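Local atomic coordinates of uncharacterized protein YhfS (Escherichia coli, PDB entry 4J8L), a protein that is of unknown function but carries pyridoxal 5'-phosphate covalently attached to a lysine, and probably works as a PLP-dependent enzyme of the aminotransferase-like clan. Residues E310-S323 against A337-V350. Numbering follows the deposited sequence.
Sequences ESKYEIPPLFYRLS and AIRINPNRSGEETV. With ACY (acetic acid), chain C.
Arg339 and Tyr320 form a hydrogen-bonded pair of the antiparallel strands 318-320 and 337-341, and their side chains run alongside each other in the same direction. Guanidinium and phenol ring planes are 23° apart, with Arg339 NH2 3.5 Å from Tyr320 CD2. A bend at chi3 (-69°) turns the guanidinium edge to the chain next to Tyr320, where NE (2.9 Å) and NH2 (3.0 Å) both grip the carbonyl oxygen of Arg321 within the guanidinium plane. Ser323 N lies over one guanidinium face, its own N-H spent on an acetate, probably from the crystallisation liquor; NH1 turns to Ala276 O. A leucine in place of Arg339 would probably leave Arg321 O without either donor and the chain leading into helix 324-329 less firmly held.

On the same face, Asn341 ND2 donates a hydrogen bond to the anti lone pair of Glu310 OE2 (2.9 Å), amide and carboxylate planes nearly perpendicular; Ser278 and Lys177 hold the carboxylate from elsewhere. Asn341 OD1 closes an Asx turn onto Asn343 N. There the type II' turn 342-345 bends the chain, and Asn343 reaches across with ND2 to Pro316 O, 2.9 Å away and close to the amide plane, while Arg344 N bonds Ile315 O.

On the other face Ile340 CD1 sits over the Phe319 ring, 4.0 Å from its centroid in a CH-pi contact. Val350 approaches Phe319 CZ with CG1 and sets its carbonyl oxygen at the ring edge; its CG2 packs against Pro317 CB.

Strand 318-320 lies at one edge of the four-stranded antiparallel sheet; strand 337-341 lies between it and strand 279-285. Helix 290-299 packs on Phe319 and Ile338, while helix 229-261 touches Glu310, Pro342, Arg344 and Val350.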
loop_
_atom_site.group_PDB
_atom_site.type_symbol
_atom_site.label_atom_id
_atom_site.label_comp_id
_atom_site.label_asym_id
_atom_site.label_seq_id
_atom_site.Cartn_x
_atom_site.Cartn_y
_atom_site.Cartn_z
ATOM N N GLU A 310 -8.373 -0.026 4.572
ATOM C CA GLU A 310 -8.589 1.210 3.810
ATOM C C GLU A 310 -9.483 1.012 2.582
ATOM O O GLU A 310 -9.369 1.735 1.592
ATOM C CB GLU A 310 -7.238 1.876 3.479
ATOM C CG GLU A 310 -6.449 2.103 4.778
ATOM C CD GLU A 310 -5.175 2.930 4.646
ATOM O OE1 GLU A 310 -4.818 3.357 3.533
ATOM O OE2 GLU A 310 -4.516 3.133 5.695
ATOM N N SER A 311 -10.393 0.045 2.673
ATOM C CA SER A 311 -11.319 -0.236 1.586
ATOM C C SER A 311 -12.501 0.719 1.653
ATOM O O SER A 311 -12.679 1.450 2.627
ATOM C CB SER A 311 -11.843 -1.673 1.674
ATOM O OG SER A 311 -12.832 -1.782 2.686
ATOM N N LYS A 312 -13.304 0.705 0.597
ATOM C CA LYS A 312 -14.522 1.517 0.551
ATOM C C LYS A 312 -15.489 1.228 1.698
ATOM O O LYS A 312 -16.372 2.049 1.986
ATOM C CB LYS A 312 -15.243 1.284 -0.774
ATOM C CG LYS A 312 -15.722 -0.146 -0.960
ATOM C CD LYS A 312 -16.190 -0.378 -2.407
ATOM C CE LYS A 312 -16.390 -1.863 -2.695
ATOM N NZ LYS A 312 -16.834 -2.131 -4.099
ATOM N N TYR A 313 -15.352 0.067 2.339
ATOM C CA TYR A 313 -16.252 -0.316 3.416
ATOM C C TYR A 313 -15.841 0.275 4.754
ATOM O O TYR A 313 -16.651 0.352 5.680
ATOM C CB TYR A 313 -16.296 -1.833 3.580
ATOM C CG TYR A 313 -16.722 -2.571 2.344
ATOM C CD1 TYR A 313 -18.023 -2.488 1.881
ATOM C CD2 TYR A 313 -15.816 -3.349 1.630
ATOM C CE1 TYR A 313 -18.420 -3.161 0.755
ATOM C CE2 TYR A 313 -16.205 -4.029 0.505
ATOM C CZ TYR A 313 -17.514 -3.930 0.071
ATOM O OH TYR A 313 -17.919 -4.594 -1.054
ATOM N N GLU A 314 -14.579 0.673 4.869
ATOM C CA GLU A 314 -14.025 0.963 6.181
ATOM C C GLU A 314 -14.093 2.446 6.510
ATOM O O GLU A 314 -13.131 3.200 6.329
ATOM C CB GLU A 314 -12.602 0.393 6.273
ATOM C CG GLU A 314 -12.629 -1.136 6.360
ATOM C CD GLU A 314 -11.328 -1.777 5.912
ATOM O OE1 GLU A 314 -10.507 -2.108 6.804
ATOM O OE2 GLU A 314 -11.121 -1.961 4.686
ATOM N N ILE A 315 -15.276 2.858 6.960
ATOM C CA ILE A 315 -15.568 4.259 7.218
ATOM C C ILE A 315 -15.264 4.700 8.668
ATOM O O ILE A 315 -14.521 5.668 8.870
ATOM C CB ILE A 315 -17.007 4.596 6.742
ATOM C CG1 ILE A 315 -17.007 4.622 5.199
ATOM C CG2 ILE A 315 -17.489 5.897 7.358
ATOM C CD1 ILE A 315 -18.380 4.567 4.563
ATOM N N PRO A 316 -15.823 3.999 9.675
ATOM C CA PRO A 316 -15.493 4.356 11.063
ATOM C C PRO A 316 -14.014 4.054 11.341
ATOM O O PRO A 316 -13.386 3.308 10.589
ATOM C CB PRO A 316 -16.391 3.421 11.894
ATOM C CG PRO A 316 -17.467 2.960 10.964
ATOM C CD PRO A 316 -16.776 2.871 9.626
ATOM N N PRO A 317 -13.463 4.628 12.413
ATOM C CA PRO A 317 -12.038 4.403 12.682
ATOM C C PRO A 317 -11.793 2.963 13.110
ATOM O O PRO A 317 -12.645 2.362 13.776
ATOM C CB PRO A 317 -11.760 5.355 13.853
ATOM C CG PRO A 317 -13.079 5.434 14.579
ATOM C CD PRO A 317 -14.118 5.414 13.475
ATOM N N LEU A 318 -10.631 2.424 12.740
ATOM C CA LEU A 318 -10.222 1.095 13.177
ATOM C C LEU A 318 -9.393 1.231 14.454
ATOM O O LEU A 318 -8.407 1.960 14.461
ATOM C CB LEU A 318 -9.377 0.430 12.094
ATOM C CG LEU A 318 -8.639 -0.879 12.401
ATOM C CD1 LEU A 318 -9.606 -2.047 12.521
ATOM C CD2 LEU A 318 -7.621 -1.129 11.293
ATOM N N PHE A 319 -9.820 0.550 15.518
ATOM C CA PHE A 319 -9.036 0.406 16.763
ATOM C C PHE A 319 -8.655 -1.071 16.802
ATOM O O PHE A 319 -9.544 -1.926 16.895
ATOM C CB PHE A 319 -9.890 0.709 17.998
ATOM C CG PHE A 319 -10.108 2.182 18.294
ATOM C CD1 PHE A 319 -10.502 3.077 17.303
ATOM C CD2 PHE A 319 -9.994 2.646 19.602
ATOM C CE1 PHE A 319 -10.738 4.419 17.615
ATOM C CE2 PHE A 319 -10.219 3.975 19.925
ATOM C CZ PHE A 319 -10.600 4.869 18.931
ATOM N N TYR A 320 -7.354 -1.380 16.723
ATOM C CA TYR A 320 -6.901 -2.732 16.417
ATOM C C TYR A 320 -5.677 -3.100 17.246
ATOM O O TYR A 320 -4.973 -2.227 17.750
ATOM C CB TYR A 320 -6.539 -2.825 14.923
ATOM C CG TYR A 320 -6.505 -4.220 14.332
ATOM C CD1 TYR A 320 -7.468 -5.169 14.674
ATOM C CD2 TYR A 320 -5.529 -4.581 13.412
ATOM C CE1 TYR A 320 -7.444 -6.448 14.128
ATOM C CE2 TYR A 320 -5.493 -5.855 12.862
ATOM C CZ TYR A 320 -6.456 -6.785 13.222
ATOM O OH TYR A 320 -6.440 -8.051 12.672
ATOM N N ARG A 321 -5.425 -4.397 17.367
ATOM C CA ARG A 321 -4.200 -4.876 17.988
ATOM C C ARG A 321 -2.952 -4.460 17.197
ATOM O O ARG A 321 -3.039 -4.008 16.059
ATOM C CB ARG A 321 -4.247 -6.405 18.126
ATOM C CG ARG A 321 -4.430 -7.138 16.800
ATOM C CD ARG A 321 -4.688 -8.631 17.013
ATOM N NE ARG A 321 -4.440 -9.412 15.801
ATOM C CZ ARG A 321 -5.388 -9.897 15.003
ATOM N NH1 ARG A 321 -6.670 -9.691 15.276
ATOM N NH2 ARG A 321 -5.051 -10.595 13.925
ATOM N N LEU A 322 -1.787 -4.624 17.816
ATOM C CA LEU A 322 -0.516 -4.362 17.148
ATOM C C LEU A 322 -0.200 -5.454 16.127
ATOM O O LEU A 322 -0.767 -6.547 16.176
ATOM C CB LEU A 322 0.609 -4.280 18.186
ATOM C CG LEU A 322 0.369 -3.273 19.314
ATOM C CD1 LEU A 322 1.471 -3.341 20.359
ATOM C CD2 LEU A 322 0.252 -1.858 18.745
ATOM N N SER A 323 0.715 -5.161 15.207
ATOM C CA SER A 323 1.048 -6.110 14.155
ATOM C C SER A 323 1.792 -7.320 14.703
ATOM O O SER A 323 2.451 -7.242 15.749
ATOM C CB SER A 323 1.899 -5.442 13.069
ATOM O OG SER A 323 3.214 -5.199 13.529
ATOM N N ALA A 337 -0.617 -1.248 24.295
ATOM C CA ALA A 337 -0.724 -0.339 23.148
ATOM C C ALA A 337 -1.612 -0.875 22.036
ATOM O O ALA A 337 -1.785 -2.089 21.893
ATOM C CB ALA A 337 0.662 -0.016 22.609
ATOM N N ILE A 338 -2.165 0.045 21.249
ATOM C CA ILE A 338 -3.069 -0.304 20.165
ATOM C C ILE A 338 -2.729 0.509 18.919
ATOM O O ILE A 338 -2.023 1.515 19.007
ATOM C CB ILE A 338 -4.534 -0.025 20.551
ATOM C CG1 ILE A 338 -4.748 1.469 20.807
ATOM C CG2 ILE A 338 -4.909 -0.851 21.792
ATOM C CD1 ILE A 338 -6.221 1.873 20.917
ATOM N N ARG A 339 -3.227 0.061 17.769
ATOM C CA ARG A 339 -3.166 0.854 16.541
ATOM C C ARG A 339 -4.515 1.509 16.275
ATOM O O ARG A 339 -5.558 0.892 16.479
ATOM C CB ARG A 339 -2.805 -0.016 15.333
ATOM C CG ARG A 339 -1.322 -0.360 15.229
ATOM C CD ARG A 339 -1.032 -1.193 13.980
ATOM N NE ARG A 339 -1.596 -2.540 14.074
ATOM C CZ ARG A 339 -1.467 -3.480 13.143
ATOM N NH1 ARG A 339 -0.785 -3.232 12.026
ATOM N NH2 ARG A 339 -2.021 -4.671 13.322
ATOM N N ILE A 340 -4.485 2.756 15.813
ATOM C CA ILE A 340 -5.707 3.433 15.380
ATOM C C ILE A 340 -5.544 3.987 13.973
ATOM O O ILE A 340 -4.638 4.784 13.723
ATOM C CB ILE A 340 -6.090 4.599 16.306
ATOM C CG1 ILE A 340 -6.353 4.101 17.723
ATOM C CG2 ILE A 340 -7.375 5.285 15.800
ATOM C CD1 ILE A 340 -6.687 5.217 18.688
ATOM N N ASN A 341 -6.409 3.544 13.062
ATOM C CA ASN A 341 -6.475 4.121 11.720
ATOM C C ASN A 341 -7.792 4.878 11.652
ATOM O O ASN A 341 -8.863 4.264 11.624
ATOM C CB ASN A 341 -6.427 3.019 10.668
ATOM C CG ASN A 341 -6.311 3.565 9.247
ATOM O OD1 ASN A 341 -6.795 4.654 8.946
ATOM N ND2 ASN A 341 -5.668 2.799 8.369
ATOM N N PRO A 342 -7.723 6.213 11.652
ATOM C CA PRO A 342 -8.957 7.011 11.698
ATOM C C PRO A 342 -9.913 6.769 10.527
ATOM O O PRO A 342 -11.087 7.109 10.648
ATOM C CB PRO A 342 -8.440 8.450 11.645
ATOM C CG PRO A 342 -7.053 8.368 12.226
ATOM C CD PRO A 342 -6.520 7.066 11.694
ATOM N N ASN A 343 -9.428 6.222 9.415
ATOM C CA ASN A 343 -10.277 6.069 8.246
ATOM C C ASN A 343 -10.968 7.394 7.917
ATOM O O ASN A 343 -10.288 8.406 7.801
ATOM C CB ASN A 343 -11.256 4.899 8.406
ATOM C CG ASN A 343 -10.548 3.546 8.351
ATOM O OD1 ASN A 343 -9.614 3.363 7.571
ATOM N ND2 ASN A 343 -10.990 2.599 9.174
ATOM N N ARG A 344 -12.296 7.406 7.827
ATOM C CA ARG A 344 -13.006 8.617 7.397
ATOM C C ARG A 344 -13.470 9.495 8.566
ATOM O O ARG A 344 -14.149 10.511 8.345
ATOM C CB ARG A 344 -14.223 8.266 6.526
ATOM C CG ARG A 344 -13.943 7.290 5.386
ATOM C CD ARG A 344 -13.291 7.957 4.166
ATOM N NE ARG A 344 -11.899 8.371 4.389
ATOM C CZ ARG A 344 -10.861 7.543 4.472
ATOM N NH1 ARG A 344 -9.644 8.034 4.660
ATOM N NH2 ARG A 344 -11.033 6.231 4.385
ATOM N N SER A 345 -13.121 9.099 9.784
ATOM C CA SER A 345 -13.555 9.829 10.978
ATOM C C SER A 345 -12.675 11.043 11.261
ATOM O O SER A 345 -11.595 11.201 10.686
ATOM C CB SER A 345 -13.554 8.905 12.197
ATOM O OG SER A 345 -12.234 8.597 12.592
ATOM N N GLY A 346 -13.153 11.901 12.155
ATOM C CA GLY A 346 -12.390 13.044 12.619
ATOM C C GLY A 346 -11.761 12.764 13.971
ATOM O O GLY A 346 -12.073 11.771 14.630
ATOM N N GLU A 347 -10.858 13.644 14.377
ATOM C CA GLU A 347 -10.071 13.401 15.574
ATOM C C GLU A 347 -10.925 13.488 16.825
ATOM O O GLU A 347 -10.668 12.789 17.810
ATOM C CB GLU A 347 -8.882 14.363 15.651
ATOM C CG GLU A 347 -9.258 15.842 15.769
ATOM C CD GLU A 347 -9.480 16.532 14.426
ATOM O OE1 GLU A 347 -9.635 15.837 13.396
ATOM O OE2 GLU A 347 -9.485 17.776 14.407
ATOM N N GLU A 348 -11.949 14.330 16.799
ATOM C CA GLU A 348 -12.780 14.459 17.989
ATOM C C GLU A 348 -13.566 13.177 18.253
ATOM O O GLU A 348 -13.787 12.802 19.409
ATOM C CB GLU A 348 -13.695 15.679 17.902
ATOM C CG GLU A 348 -12.961 17.006 17.753
ATOM C CD GLU A 348 -12.113 17.378 18.965
ATOM O OE1 GLU A 348 -12.236 16.726 20.026
ATOM O OE2 GLU A 348 -11.318 18.336 18.853
ATOM N N THR A 349 -13.971 12.497 17.182
ATOM C CA THR A 349 -14.642 11.206 17.306
ATOM C C THR A 349 -13.701 10.150 17.883
ATOM O O THR A 349 -14.077 9.389 18.771
ATOM C CB THR A 349 -15.186 10.728 15.943
ATOM O OG1 THR A 349 -16.294 11.554 15.566
ATOM C CG2 THR A 349 -15.649 9.275 15.996
ATOM N N VAL A 350 -12.472 10.102 17.382
ATOM C CA VAL A 350 -11.517 9.117 17.884
ATOM C C VAL A 350 -11.222 9.376 19.358
ATOM O O VAL A 350 -11.191 8.441 20.173
ATOM C CB VAL A 350 -10.209 9.122 17.069
ATOM C CG1 VAL A 350 -9.160 8.225 17.725
ATOM C CG2 VAL A 350 -10.482 8.660 15.639
HETATM C C ACY C . 2.912 -2.243 14.929
HETATM O O ACY C . 3.640 -2.641 13.991
HETATM O OXT ACY C . 1.852 -2.798 15.281
HETATM C CH3 ACY C . 3.352 -1.032 15.692
HETATM O O HOH W 1 -8.262 1.034 7.388
HETATM O O HOH W 2 -13.498 4.596 3.527
HETATM O O HOH W 3 -10.108 -0.310 8.892
#